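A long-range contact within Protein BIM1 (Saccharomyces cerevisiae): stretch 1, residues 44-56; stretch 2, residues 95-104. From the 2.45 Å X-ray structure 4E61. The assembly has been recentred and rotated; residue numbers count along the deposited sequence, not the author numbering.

Stretch 1 44-56: YFNKLRDIEILVH
Stretch 2 95-104: ILYATAEGFE

Residues 44-56 form an uninterrupted stretch of a longer helix, with phi/psi near -65/-42 and i to i+4 hydrogen bonds such as Glu52 N to Leu48 O (2.8 Å). The second stretch enters already helical at Ile95, with Ala100 N bonded to Leu96 O (3.1 Å); Gly102 (phi/psi -98/22) and Phe103 lie outside the helix, in loop or turn. The two helices run in roughly opposing directions, their N-to-C vectors 136° apart and their axes 11.1 Å apart at closest approach. Register is set by Glu52 and Leu96, whose CA atoms lie 7.1 Å apart.

The principal bump is Leu96. Its CA-to-CB bond points toward the first helix, and its m,t rotamer (chi1 -59°, chi2 163°) carries the side chain as a knob into a hollow bounded by Leu48, Ile51, Glu52 and Val55, the i, i+3, i+4 and i+7 positions of the helix. Leu96 CD1 approaches Glu52 CA at 3.8 Å, and Ile51 CG2 and Val55 CG2 at 4.0 Å each; Leu96 CD2 meets Leu48 CD2, also at 4.0 Å. Ile51 and Leu48 are both m,t, while Val55 is t. Glu52 contributes backbone and CB to the hollow, its t,t side chain setting out sideways.

One turn beyond Leu96, Thr99 points toward the first helix, and its OG1 lies 4.2 Å from Leu48 CD1, so Leu48 touches both residues.

Farther along, Phe103 (chi1 -146°, chi2 108°) reaches Phe45 (chi1 -86°, chi2 -2°). Both CA-to-CB bonds point sideways, but the rings converge, with Phe45 CZ 3.5 Å from Phe103 CE1. Their planes are inclined by 27° and their centroids 5.2 Å apart, slid so that they barely overlap; Phe103 is poorly ordered.

No hydrogen bond crosses the 317 Å² contact, which rests on apolar packing.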

# COMPACT_ATOMS: atom_id res chain seq x y z
N TYR A 44 2.68 5.58 -7.21
CA TYR A 44 2.83 4.60 -8.28
C TYR A 44 1.65 4.56 -9.27
O TYR A 44 1.88 4.32 -10.46
CB TYR A 44 3.41 3.23 -7.82
CG TYR A 44 2.53 2.36 -6.94
CD1 TYR A 44 1.38 1.77 -7.45
CD2 TYR A 44 2.94 2.00 -5.66
CE1 TYR A 44 0.58 0.95 -6.65
CE2 TYR A 44 2.16 1.16 -4.86
CZ TYR A 44 0.98 0.63 -5.37
OH TYR A 44 0.19 -0.19 -4.59
N PHE A 45 0.43 4.92 -8.81
CA PHE A 45 -0.74 5.05 -9.69
C PHE A 45 -0.58 6.22 -10.64
O PHE A 45 -0.88 6.07 -11.83
CB PHE A 45 -2.08 5.15 -8.92
CG PHE A 45 -2.69 3.81 -8.56
CD1 PHE A 45 -2.10 2.62 -8.95
CD2 PHE A 45 -3.89 3.75 -7.86
CE1 PHE A 45 -2.67 1.39 -8.62
CE2 PHE A 45 -4.48 2.51 -7.56
CZ PHE A 45 -3.84 1.34 -7.91
N ASN A 46 -0.03 7.37 -10.13
CA ASN A 46 0.27 8.55 -10.92
C ASN A 46 1.25 8.27 -12.07
O ASN A 46 1.08 8.79 -13.16
CB ASN A 46 0.80 9.68 -10.05
CG ASN A 46 -0.25 10.55 -9.45
OD1 ASN A 46 -1.29 10.81 -10.07
ND2 ASN A 46 0.01 11.05 -8.24
N LYS A 47 2.28 7.44 -11.81
CA LYS A 47 3.27 7.05 -12.79
C LYS A 47 2.64 6.19 -13.86
O LYS A 47 2.97 6.40 -15.02
CB LYS A 47 4.41 6.28 -12.12
CG LYS A 47 5.23 7.10 -11.17
CD LYS A 47 6.50 6.37 -10.87
CE LYS A 47 7.41 7.23 -10.04
NZ LYS A 47 7.66 8.56 -10.66
N LEU A 48 1.76 5.25 -13.50
CA LEU A 48 1.06 4.37 -14.45
C LEU A 48 0.15 5.17 -15.37
O LEU A 48 0.11 4.92 -16.59
CB LEU A 48 0.25 3.29 -13.70
CG LEU A 48 1.11 2.18 -13.07
CD1 LEU A 48 0.37 1.49 -11.92
CD2 LEU A 48 1.66 1.16 -14.14
N ARG A 49 -0.56 6.16 -14.78
CA ARG A 49 -1.45 7.09 -15.47
C ARG A 49 -0.64 7.88 -16.54
O ARG A 49 -1.04 7.88 -17.72
CB ARG A 49 -2.13 8.01 -14.45
CG ARG A 49 -2.94 9.15 -15.05
CD ARG A 49 -2.94 10.38 -14.14
NE ARG A 49 -1.62 11.02 -14.06
CZ ARG A 49 -1.28 11.91 -13.13
NH1 ARG A 49 -2.14 12.27 -12.19
NH2 ARG A 49 -0.06 12.44 -13.13
N ASP A 50 0.53 8.44 -16.15
CA ASP A 50 1.45 9.17 -17.03
C ASP A 50 2.04 8.28 -18.15
O ASP A 50 2.21 8.75 -19.28
CB ASP A 50 2.58 9.81 -16.21
CG ASP A 50 2.15 10.91 -15.26
OD1 ASP A 50 1.02 11.43 -15.43
OD2 ASP A 50 2.95 11.24 -14.35
N ILE A 51 2.31 6.99 -17.83
CA ILE A 51 2.80 6.07 -18.85
C ILE A 51 1.66 5.76 -19.83
O ILE A 51 1.92 5.73 -21.04
CB ILE A 51 3.53 4.82 -18.29
CG1 ILE A 51 4.84 5.23 -17.62
CG2 ILE A 51 3.82 3.80 -19.40
CD1 ILE A 51 5.52 4.09 -16.78
N GLU A 52 0.40 5.60 -19.33
CA GLU A 52 -0.78 5.34 -20.16
C GLU A 52 -1.00 6.47 -21.20
O GLU A 52 -1.13 6.19 -22.39
CB GLU A 52 -2.04 5.09 -19.32
CG GLU A 52 -3.08 4.31 -20.14
CD GLU A 52 -4.46 4.07 -19.56
OE1 GLU A 52 -5.17 5.07 -19.35
OE2 GLU A 52 -4.90 2.89 -19.58
N ILE A 53 -0.98 7.73 -20.72
CA ILE A 53 -1.12 8.94 -21.54
C ILE A 53 -0.06 8.96 -22.65
O ILE A 53 -0.39 9.12 -23.81
CB ILE A 53 -1.09 10.22 -20.64
CG1 ILE A 53 -2.40 10.33 -19.81
CG2 ILE A 53 -0.82 11.47 -21.46
CD1 ILE A 53 -2.33 11.11 -18.45
N LEU A 54 1.22 8.75 -22.27
CA LEU A 54 2.35 8.70 -23.19
C LEU A 54 2.19 7.61 -24.25
O LEU A 54 2.41 7.87 -25.43
CB LEU A 54 3.66 8.54 -22.39
CG LEU A 54 4.96 8.32 -23.20
CD1 LEU A 54 5.36 9.57 -24.00
CD2 LEU A 54 6.07 7.85 -22.32
N VAL A 55 1.78 6.40 -23.84
CA VAL A 55 1.57 5.25 -24.73
C VAL A 55 0.48 5.55 -25.75
O VAL A 55 0.72 5.34 -26.94
CB VAL A 55 1.33 3.94 -23.95
CG1 VAL A 55 0.61 2.87 -24.79
CG2 VAL A 55 2.64 3.41 -23.41
N HIS A 56 -0.68 6.07 -25.29
CA HIS A 56 -1.78 6.39 -26.20
C HIS A 56 -1.50 7.57 -27.14
O HIS A 56 -1.78 7.46 -28.34
CB HIS A 56 -3.13 6.47 -25.47
CG HIS A 56 -3.51 5.15 -24.88
ND1 HIS A 56 -3.58 4.00 -25.67
CD2 HIS A 56 -3.78 4.82 -23.60
CE1 HIS A 56 -3.89 3.02 -24.84
NE2 HIS A 56 -4.02 3.47 -23.58
N ILE A 95 1.52 -4.52 -20.97
CA ILE A 95 1.84 -4.48 -19.54
C ILE A 95 0.80 -3.64 -18.78
O ILE A 95 0.31 -4.09 -17.75
CB ILE A 95 3.30 -4.09 -19.20
CG1 ILE A 95 4.30 -5.10 -19.82
CG2 ILE A 95 3.49 -4.01 -17.65
CD1 ILE A 95 5.83 -4.62 -19.82
N LEU A 96 0.43 -2.47 -19.32
CA LEU A 96 -0.59 -1.56 -18.72
C LEU A 96 -1.98 -2.20 -18.65
O LEU A 96 -2.69 -2.00 -17.65
CB LEU A 96 -0.66 -0.17 -19.42
CG LEU A 96 0.62 0.69 -19.43
CD1 LEU A 96 0.53 1.79 -20.45
CD2 LEU A 96 1.00 1.21 -18.04
N TYR A 97 -2.38 -2.93 -19.70
CA TYR A 97 -3.67 -3.62 -19.75
C TYR A 97 -3.72 -4.74 -18.68
O TYR A 97 -4.69 -4.82 -17.93
CB TYR A 97 -4.01 -4.14 -21.18
CG TYR A 97 -5.41 -4.71 -21.22
CD1 TYR A 97 -6.52 -3.87 -21.32
CD2 TYR A 97 -5.64 -6.07 -21.01
CE1 TYR A 97 -7.82 -4.37 -21.24
CE2 TYR A 97 -6.93 -6.58 -20.93
CZ TYR A 97 -8.02 -5.73 -21.05
OH TYR A 97 -9.29 -6.25 -20.98
N ALA A 98 -2.64 -5.55 -18.56
CA ALA A 98 -2.52 -6.59 -17.53
C ALA A 98 -2.59 -6.00 -16.10
O ALA A 98 -3.06 -6.68 -15.20
CB ALA A 98 -1.22 -7.37 -17.72
N THR A 99 -2.12 -4.74 -15.89
CA THR A 99 -2.19 -4.09 -14.57
C THR A 99 -3.60 -3.66 -14.26
O THR A 99 -4.06 -3.83 -13.13
CB THR A 99 -0.99 -3.13 -14.24
OG1 THR A 99 -1.40 -1.95 -13.57
CG2 THR A 99 -0.14 -2.80 -15.40
N ALA A 100 -4.33 -3.17 -15.29
CA ALA A 100 -5.75 -2.79 -15.22
C ALA A 100 -6.60 -4.02 -14.90
O ALA A 100 -7.48 -3.95 -14.04
CB ALA A 100 -6.19 -2.18 -16.54
N GLU A 101 -6.31 -5.16 -15.57
CA GLU A 101 -7.01 -6.44 -15.40
C GLU A 101 -6.97 -7.02 -13.96
O GLU A 101 -7.94 -7.66 -13.52
CB GLU A 101 -6.55 -7.45 -16.47
CG GLU A 101 -7.63 -8.46 -16.82
CD GLU A 101 -7.81 -8.73 -18.30
OE1 GLU A 101 -6.88 -9.31 -18.91
OE2 GLU A 101 -8.88 -8.38 -18.83
N GLY A 102 -5.89 -6.75 -13.23
CA GLY A 102 -5.73 -7.21 -11.85
C GLY A 102 -6.08 -6.20 -10.77
O GLY A 102 -5.62 -6.33 -9.64
N PHE A 103 -6.92 -5.19 -11.09
CA PHE A 103 -7.40 -4.17 -10.13
C PHE A 103 -8.57 -4.72 -9.27
O PHE A 103 -8.96 -4.09 -8.28
CB PHE A 103 -7.84 -2.91 -10.88
CG PHE A 103 -7.61 -1.58 -10.19
CD1 PHE A 103 -6.63 -0.71 -10.64
CD2 PHE A 103 -8.45 -1.16 -9.16
CE1 PHE A 103 -6.45 0.54 -10.04
CE2 PHE A 103 -8.26 0.08 -8.55
CZ PHE A 103 -7.27 0.93 -9.00
N GLU A 104 -9.13 -5.87 -9.67
CA GLU A 104 -10.23 -6.56 -8.97
C GLU A 104 -9.68 -7.72 -8.11
O GLU A 104 -10.13 -7.91 -6.97
CB GLU A 104 -11.24 -7.08 -9.98